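Local atomic coordinates of glycoside hydrolase family protein (Novosphingobium sp. PP1Y, PDB entry 6Q2F), a protein that probably hydrolyses terminal alpha-L-rhamnose residues from rhamnosylated compounds, as an alpha-L-rhamnosidase with a bound sodium ion. Residues 402-407 with 538-543; 921-927 with 964-970; 1046-1052 with 1075-1080. All coordinates share one frame. Numbering follows the deposited sequence.

Contact 1: 402-407 with 538-543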
# COMPACT_ATOMS: atom_id res chain seq x y z
N ASP A 402 16.80 -12.82 -32.06
CA ASP A 402 17.32 -12.59 -33.41
C ASP A 402 18.81 -12.28 -33.47
O ASP A 402 19.32 -12.08 -34.57
CB ASP A 402 16.53 -11.46 -34.07
CG ASP A 402 16.40 -10.24 -33.17
OD1 ASP A 402 17.09 -10.16 -32.13
OD2 ASP A 402 15.61 -9.34 -33.52
N ASN A 403 19.52 -12.19 -32.34
CA ASN A 403 20.98 -12.03 -32.32
C ASN A 403 21.43 -10.75 -33.03
O ASN A 403 22.53 -10.70 -33.59
CB ASN A 403 21.68 -13.24 -32.93
CG ASN A 403 21.42 -14.51 -32.14
OD1 ASN A 403 20.81 -15.46 -32.64
ND2 ASN A 403 21.90 -14.54 -30.89
N VAL A 404 20.61 -9.70 -33.01
CA VAL A 404 20.98 -8.44 -33.63
C VAL A 404 21.85 -7.63 -32.68
O VAL A 404 21.87 -7.84 -31.47
CB VAL A 404 19.73 -7.64 -34.06
CG1 VAL A 404 18.80 -8.51 -34.90
CG2 VAL A 404 19.00 -7.13 -32.86
N THR A 405 22.60 -6.69 -33.25
CA THR A 405 23.37 -5.72 -32.49
C THR A 405 23.10 -4.35 -33.08
O THR A 405 23.11 -4.20 -34.30
CB THR A 405 24.86 -6.04 -32.52
OG1 THR A 405 25.09 -7.27 -31.82
CG2 THR A 405 25.65 -4.94 -31.83
N GLY A 406 22.85 -3.37 -32.22
CA GLY A 406 22.50 -2.05 -32.70
C GLY A 406 23.68 -1.12 -32.79
O GLY A 406 24.78 -1.53 -33.19
N VAL A 407 23.47 0.15 -32.41
CA VAL A 407 24.53 1.15 -32.47
C VAL A 407 25.64 0.78 -31.51
O VAL A 407 25.40 0.40 -30.35
CB VAL A 407 23.95 2.53 -32.14
CG1 VAL A 407 25.05 3.58 -32.10
CG2 VAL A 407 22.85 2.92 -33.14
N THR A 538 16.11 3.35 -29.98
CA THR A 538 17.25 2.96 -30.81
C THR A 538 18.09 1.93 -30.08
O THR A 538 18.67 2.22 -29.03
CB THR A 538 18.10 4.17 -31.18
OG1 THR A 538 17.36 5.02 -32.06
CG2 THR A 538 19.38 3.71 -31.89
N LEU A 539 18.17 0.72 -30.63
CA LEU A 539 18.98 -0.33 -30.04
C LEU A 539 20.44 0.11 -30.00
O LEU A 539 20.99 0.55 -31.00
CB LEU A 539 18.84 -1.63 -30.83
CG LEU A 539 19.61 -2.82 -30.27
CD1 LEU A 539 19.18 -3.14 -28.85
CD2 LEU A 539 19.43 -4.03 -31.17
N VAL A 540 21.05 0.01 -28.82
CA VAL A 540 22.46 0.26 -28.62
C VAL A 540 23.09 -1.04 -28.15
O VAL A 540 22.62 -1.63 -27.18
CB VAL A 540 22.70 1.39 -27.59
CG1 VAL A 540 24.19 1.72 -27.49
CG2 VAL A 540 21.91 2.63 -27.98
N GLY A 541 24.14 -1.48 -28.84
CA GLY A 541 24.74 -2.77 -28.54
C GLY A 541 23.73 -3.88 -28.73
O GLY A 541 22.78 -3.77 -29.52
N THR A 542 23.93 -4.98 -28.01
CA THR A 542 23.00 -6.09 -28.08
C THR A 542 21.70 -5.74 -27.37
O THR A 542 21.64 -4.81 -26.56
CB THR A 542 23.60 -7.34 -27.45
OG1 THR A 542 23.71 -7.15 -26.04
CG2 THR A 542 25.01 -7.60 -28.02
N ARG A 543 20.64 -6.50 -27.68
CA ARG A 543 19.38 -6.30 -26.97
C ARG A 543 19.56 -6.42 -25.47
O ARG A 543 18.93 -5.69 -24.70
CB ARG A 543 18.32 -7.30 -27.45
CG ARG A 543 17.83 -7.11 -28.87
CD ARG A 543 16.60 -7.99 -29.13
NE ARG A 543 16.15 -7.89 -30.51
CZ ARG A 543 15.42 -6.89 -30.99
NH1 ARG A 543 15.06 -5.90 -30.18
NH2 ARG A 543 15.06 -6.87 -32.27
O HOH W 1 20.81 -8.92 -29.40
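Asp402 opens the first segment with a two-pronged salt bridge. Arg543 NE donates to Asp402 OD1 at 2.9 Å, and Arg543 NH2 donates to Asp402 OD2 at 2.8 Å. The carboxylate therefore meets the edge of the guanidinium, close to its plane. Arg543 also has partners beyond the two segments: NH2 bonds Ser319 OG and NH1 bonds Leu378 O. Val404 follows with an apolar contact, Val404 CG2 to Leu539 CD2 at 3.6 Å. Its carbonyl takes a hydrogen bond from water 1, at 2.6 Å from Val404 O. The same water accepts from Arg543 N at 3.0 Å, so it joins the two backbones where they have spread apart. At Thr405 the backbones close in, and Thr405 CA lies 3.6 Å from Gly541 O in a CA-H...O contact. Gly406 N then donates to Gly541 O at 2.7 Å. An ideal CB on Gly406 would lie 2.2 Å from Leu539 O, so a side chain would clash. Val407 bonds both ways: Val407 N donates to Leu539 O at 2.9 Å, and Gly541 N donates to Val407 O at 2.7 Å. Gly541 has a positive phi of 60°, which glycine adopts easily. Val407 CG2 packs on Thr538 CG2 at 3.8 Å. The contact is thus a short backbone pairing of two loops, closed at one end by an ion pair. Thr542 is the N-cap of helix 543-575, and Val407 and Thr538 both rest on Phe214 of strand 206-217. The loop before strand 413-414 is thereby tied to the start of that long helix.

Contact 2: 921-927 with 964-970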
# COMPACT_ATOMS: atom_id res chain seq x y z
N PHE A 921 5.44 -23.22 21.70
CA PHE A 921 6.23 -22.01 21.62
C PHE A 921 7.69 -22.35 21.88
O PHE A 921 7.99 -23.15 22.79
CB PHE A 921 5.75 -20.95 22.62
CG PHE A 921 4.28 -20.65 22.51
CD1 PHE A 921 3.36 -21.46 23.15
CD2 PHE A 921 3.82 -19.57 21.78
CE1 PHE A 921 2.01 -21.19 23.06
CE2 PHE A 921 2.48 -19.29 21.69
CZ PHE A 921 1.57 -20.10 22.32
N ARG A 922 8.58 -21.77 21.08
CA ARG A 922 10.02 -21.97 21.25
C ARG A 922 10.50 -21.06 22.38
O ARG A 922 11.16 -20.04 22.18
CB ARG A 922 10.76 -21.70 19.95
CG ARG A 922 12.27 -22.04 20.00
CD ARG A 922 12.94 -21.64 18.67
NE ARG A 922 12.85 -20.21 18.41
CZ ARG A 922 12.82 -19.66 17.20
NH1 ARG A 922 12.84 -20.42 16.12
NH2 ARG A 922 12.76 -18.34 17.08
N VAL A 923 10.13 -21.43 23.61
CA VAL A 923 10.51 -20.67 24.79
C VAL A 923 10.47 -21.62 25.97
O VAL A 923 9.78 -22.63 25.97
CB VAL A 923 9.61 -19.44 25.04
CG1 VAL A 923 8.17 -19.87 25.27
CG2 VAL A 923 10.10 -18.61 26.24
N THR A 924 11.21 -21.24 27.01
CA THR A 924 11.50 -22.09 28.14
C THR A 924 11.70 -21.20 29.35
O THR A 924 11.94 -20.00 29.22
CB THR A 924 12.74 -22.92 27.76
OG1 THR A 924 13.82 -22.04 27.47
CG2 THR A 924 12.45 -23.88 26.65
N GLY A 925 11.56 -21.77 30.55
CA GLY A 925 11.83 -20.99 31.75
C GLY A 925 10.79 -19.95 32.16
O GLY A 925 11.01 -19.24 33.15
N LYS A 926 9.66 -19.85 31.46
CA LYS A 926 8.66 -18.83 31.74
C LYS A 926 7.29 -19.47 31.93
O LYS A 926 6.94 -20.41 31.21
CB LYS A 926 8.60 -17.79 30.61
CG LYS A 926 9.90 -17.00 30.39
CD LYS A 926 10.09 -15.93 31.47
CE LYS A 926 11.18 -14.91 31.07
NZ LYS A 926 11.39 -13.85 32.10
N GLN A 927 6.51 -18.97 32.88
CA GLN A 927 5.15 -19.48 32.99
C GLN A 927 4.23 -18.62 32.16
O GLN A 927 4.08 -17.42 32.44
CB GLN A 927 4.68 -19.57 34.43
CG GLN A 927 4.77 -18.37 35.30
CD GLN A 927 4.01 -18.61 36.58
OE1 GLN A 927 2.97 -19.26 36.56
NE2 GLN A 927 4.56 -18.16 37.71
N VAL A 964 -0.22 -14.61 24.33
CA VAL A 964 0.37 -15.61 25.22
C VAL A 964 1.70 -15.02 25.66
O VAL A 964 2.63 -14.84 24.85
CB VAL A 964 0.52 -16.98 24.55
CG1 VAL A 964 0.91 -18.06 25.59
CG2 VAL A 964 -0.80 -17.38 23.91
N VAL A 965 1.79 -14.65 26.93
CA VAL A 965 2.87 -13.83 27.45
C VAL A 965 3.77 -14.70 28.32
O VAL A 965 3.28 -15.40 29.22
CB VAL A 965 2.30 -12.64 28.25
CG1 VAL A 965 3.41 -11.86 28.91
CG2 VAL A 965 1.49 -11.76 27.31
N PHE A 966 5.07 -14.66 28.05
CA PHE A 966 6.08 -15.45 28.76
C PHE A 966 7.05 -14.51 29.44
O PHE A 966 8.15 -14.26 28.94
CB PHE A 966 6.81 -16.35 27.82
CG PHE A 966 5.96 -17.38 27.17
CD1 PHE A 966 5.23 -17.09 26.03
CD2 PHE A 966 5.92 -18.67 27.68
CE1 PHE A 966 4.47 -18.06 25.41
CE2 PHE A 966 5.16 -19.64 27.07
CZ PHE A 966 4.44 -19.34 25.94
N ARG A 967 6.68 -14.00 30.61
CA ARG A 967 7.54 -13.05 31.28
C ARG A 967 7.82 -13.44 32.72
O ARG A 967 8.93 -13.20 33.22
CB ARG A 967 6.94 -11.64 31.25
CG ARG A 967 6.94 -11.02 29.87
CD ARG A 967 6.01 -9.81 29.82
NE ARG A 967 6.73 -8.56 29.85
CZ ARG A 967 6.82 -7.79 30.92
NH1 ARG A 967 6.22 -8.14 32.04
NH2 ARG A 967 7.51 -6.66 30.85
N LYS A 968 6.83 -14.02 33.40
CA LYS A 968 7.04 -14.51 34.75
C LYS A 968 7.96 -15.73 34.73
O LYS A 968 7.75 -16.66 33.96
CB LYS A 968 5.70 -14.86 35.39
CG LYS A 968 4.74 -13.69 35.56
CD LYS A 968 3.47 -14.13 36.33
CE LYS A 968 2.59 -12.93 36.70
NZ LYS A 968 1.37 -13.34 37.44
N ALA A 969 8.99 -15.71 35.57
CA ALA A 969 9.86 -16.88 35.71
C ALA A 969 9.05 -18.09 36.16
O ALA A 969 8.24 -18.01 37.08
CB ALA A 969 10.99 -16.61 36.71
N ALA A 970 9.28 -19.22 35.50
CA ALA A 970 8.56 -20.45 35.81
C ALA A 970 9.09 -21.05 37.11
O ALA A 970 10.27 -21.38 37.21
CB ALA A 970 8.71 -21.44 34.65
O HOH W 2 4.49 -14.60 32.01
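Strand 961-967 turns a corner at Lys968, and the chain beyond it runs antiparallel to the start of strand 926-932. Lys926 and Ala969 form a non-hydrogen-bonded pair with CA atoms 4.6 Å apart. Flanking backbone bonds run from Ala970 N to Gly925 O at 2.9 Å and from Gln927 N to Lys968 O at 2.8 Å. Gly925, at a phi of 75°, lies where the chain turns into the strand. Before the corner, water 2 fills the gap. It donates to Gln927 O at 2.9 Å and Val965 O at 3.1 Å, and accepts from Arg967 N at 2.7 Å.

Phe966 has the largest covered area of the contact. Val923 CG1 sits over one face of its ring in a CH-pi contact, 3.6 Å from the centroid. Lys926 CB and Phe921 CD1 approach the ring edge. The Phe921 and Phe966 rings meet obliquely, with planes at 56° and centroids 5.1 Å apart. Phe921 CZ touches Val964 CG1 at 3.9 Å, and Tyr905 meets the Phe921 ring edge-to-face. Ala970 CB packs against Lys926 C at 3.6 Å. Lys926 NZ donates to Arg967 O at 2.8 Å and bonds Lys901 O.

Aromatic and aliphatic groups pack within this antiparallel beta domain, while backbone bonds, a lysine and a water secure the corner at Lys968. Polar backbone groups thus find partners where regular strand pairing is interrupted.

Contact 3: 1046-1052 with 1075-1080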
# COMPACT_ATOMS: atom_id res chain seq x y z
N SER A 1046 -16.42 -17.51 40.07
CA SER A 1046 -16.84 -16.35 39.30
C SER A 1046 -18.25 -16.55 38.77
O SER A 1046 -18.75 -17.68 38.64
CB SER A 1046 -15.87 -16.07 38.15
OG SER A 1046 -15.75 -17.20 37.31
N LEU A 1047 -18.90 -15.43 38.46
CA LEU A 1047 -20.25 -15.41 37.91
C LEU A 1047 -20.20 -14.59 36.64
O LEU A 1047 -19.81 -13.42 36.67
CB LEU A 1047 -21.25 -14.80 38.91
CG LEU A 1047 -22.72 -14.65 38.49
CD1 LEU A 1047 -23.31 -16.00 38.14
CD2 LEU A 1047 -23.54 -13.99 39.60
N TRP A 1048 -20.56 -15.21 35.52
CA TRP A 1048 -20.54 -14.55 34.22
C TRP A 1048 -21.96 -14.25 33.77
O TRP A 1048 -22.89 -15.03 34.03
CB TRP A 1048 -19.84 -15.40 33.17
CG TRP A 1048 -18.38 -15.62 33.48
CD1 TRP A 1048 -17.85 -16.59 34.29
CD2 TRP A 1048 -17.26 -14.85 32.99
NE1 TRP A 1048 -16.48 -16.47 34.33
CE2 TRP A 1048 -16.10 -15.41 33.55
CE3 TRP A 1048 -17.14 -13.74 32.15
CZ2 TRP A 1048 -14.82 -14.90 33.29
CZ3 TRP A 1048 -15.86 -13.23 31.88
CH2 TRP A 1048 -14.72 -13.82 32.45
N LEU A 1049 -22.13 -13.09 33.14
CA LEU A 1049 -23.36 -12.71 32.46
C LEU A 1049 -23.14 -12.91 30.97
O LEU A 1049 -22.30 -12.24 30.37
CB LEU A 1049 -23.72 -11.26 32.76
CG LEU A 1049 -25.00 -10.74 32.11
CD1 LEU A 1049 -26.21 -11.29 32.83
CD2 LEU A 1049 -25.03 -9.22 32.13
N ASP A 1050 -23.88 -13.84 30.38
CA ASP A 1050 -23.80 -14.08 28.94
C ASP A 1050 -25.03 -13.48 28.29
O ASP A 1050 -26.15 -13.84 28.65
CB ASP A 1050 -23.69 -15.57 28.63
CG ASP A 1050 -23.31 -15.82 27.19
OD1 ASP A 1050 -24.07 -15.39 26.30
OD2 ASP A 1050 -22.24 -16.42 26.95
N LEU A 1051 -24.82 -12.56 27.35
CA LEU A 1051 -25.92 -11.82 26.74
C LEU A 1051 -26.52 -12.50 25.52
O LEU A 1051 -27.52 -12.01 24.99
CB LEU A 1051 -25.47 -10.42 26.33
CG LEU A 1051 -24.96 -9.51 27.43
CD1 LEU A 1051 -24.62 -8.17 26.81
CD2 LEU A 1051 -26.00 -9.35 28.52
N GLY A 1052 -25.94 -13.60 25.05
CA GLY A 1052 -26.44 -14.20 23.83
C GLY A 1052 -26.20 -13.29 22.63
O GLY A 1052 -25.15 -12.65 22.51
N TYR A 1075 -20.66 -12.54 23.83
CA TYR A 1075 -20.98 -11.35 24.61
C TYR A 1075 -21.12 -11.77 26.06
O TYR A 1075 -22.22 -12.03 26.55
CB TYR A 1075 -22.26 -10.70 24.09
CG TYR A 1075 -22.12 -10.07 22.74
CD1 TYR A 1075 -22.33 -10.80 21.57
CD2 TYR A 1075 -21.76 -8.74 22.63
CE1 TYR A 1075 -22.21 -10.19 20.32
CE2 TYR A 1075 -21.64 -8.13 21.39
CZ TYR A 1075 -21.87 -8.85 20.25
OH TYR A 1075 -21.73 -8.22 19.02
N ARG A 1076 -20.00 -11.81 26.76
CA ARG A 1076 -19.99 -12.35 28.11
C ARG A 1076 -19.14 -11.46 28.99
O ARG A 1076 -18.05 -11.06 28.58
CB ARG A 1076 -19.48 -13.80 28.07
CG ARG A 1076 -19.03 -14.39 29.37
CD ARG A 1076 -18.36 -15.73 29.10
NE ARG A 1076 -19.31 -16.70 28.58
CZ ARG A 1076 -19.50 -17.91 29.09
NH1 ARG A 1076 -18.78 -18.34 30.13
NH2 ARG A 1076 -20.40 -18.72 28.54
N LEU A 1077 -19.63 -11.15 30.18
CA LEU A 1077 -18.91 -10.30 31.12
C LEU A 1077 -18.89 -10.93 32.50
O LEU A 1077 -19.85 -11.58 32.92
CB LEU A 1077 -19.57 -8.91 31.20
CG LEU A 1077 -19.54 -8.10 29.92
CD1 LEU A 1077 -20.27 -6.80 30.11
CD2 LEU A 1077 -18.08 -7.83 29.53
N ASP A 1078 -17.80 -10.69 33.22
CA ASP A 1078 -17.61 -11.20 34.57
C ASP A 1078 -18.26 -10.25 35.56
O ASP A 1078 -17.78 -9.14 35.78
CB ASP A 1078 -16.11 -11.35 34.86
CG ASP A 1078 -15.83 -12.02 36.21
OD1 ASP A 1078 -16.69 -11.95 37.11
OD2 ASP A 1078 -14.74 -12.59 36.36
N ILE A 1079 -19.35 -10.68 36.19
CA ILE A 1079 -20.07 -9.82 37.13
C ILE A 1079 -19.89 -10.26 38.58
O ILE A 1079 -20.41 -9.59 39.48
CB ILE A 1079 -21.57 -9.73 36.77
CG1 ILE A 1079 -22.27 -11.07 36.97
CG2 ILE A 1079 -21.72 -9.29 35.33
CD1 ILE A 1079 -23.81 -10.94 36.93
N GLY A 1080 -19.13 -11.32 38.83
CA GLY A 1080 -19.03 -11.87 40.18
C GLY A 1080 -18.71 -10.86 41.27
O GLY A 1080 -19.15 -11.01 42.41
O HOH W 3 -22.97 -14.38 23.30
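Side chains of two antiparallel strands project to both faces of a sheet. Leu1049 and Leu1077 form a hydrogen-bonded pair: Leu1049 N donates to Leu1077 O at 2.7 Å and Leu1077 N to Leu1049 O at 2.9 Å. On one face Trp1048, with chi1 in m, lays its six-membered ring over Asp1078 CB, 3.7 Å from the ring centroid in a CH-pi contact. Arg1076 bends at chi3 (m) and forms a salt bridge with Asp1050. The bonds are weak: Arg1076 NH2 and NE lie 3.3 and 3.4 Å from Asp1050 OD2. Asp1050 OD1 instead accepts from Gly1052 N at 2.9 Å, and Asp1078 OD1 from Gly1080 N at 3.1 Å, making two Asx turns. On the other face Leu1049 CB touches Ile1079 CG2 at 3.8 Å. The CA-to-CB bond of Tyr1075 points toward the other segment. With chi1 in m, Tyr1075 CD1 lies 3.5 Å from Gly1052 O, and Tyr1075 OH bonds Asp1056 O.

Strand 1076-1078 is outermost in a four-stranded sheet, and strand 1131-1140 pairs along the other edge of strand 1047-1055. Leu1049, Leu1077 and Ile1079 pack on strands of a facing sheet, consistent with a galactose-binding-like beta-sandwich.

Overall arrangement
The three contacts follow one another along the chain and share no element. Contact 1 lies on the opposite side of the chain's centre from contact 3, with centres about 76 Å apart. Contacts 2 and 3 are on the same side, with nearest atoms about 16 Å apart. All three are partly buried. Contact 1 joins two loops with a strong ion pair and a few backbone bonds. Contact 2 relies more on aromatic packing beside a strand corner. Contact 3 is regular strand pairing, with a weaker ion pair on one face and apolar residues on the face turned to a second sheet. It has no exposed residue among those that touch.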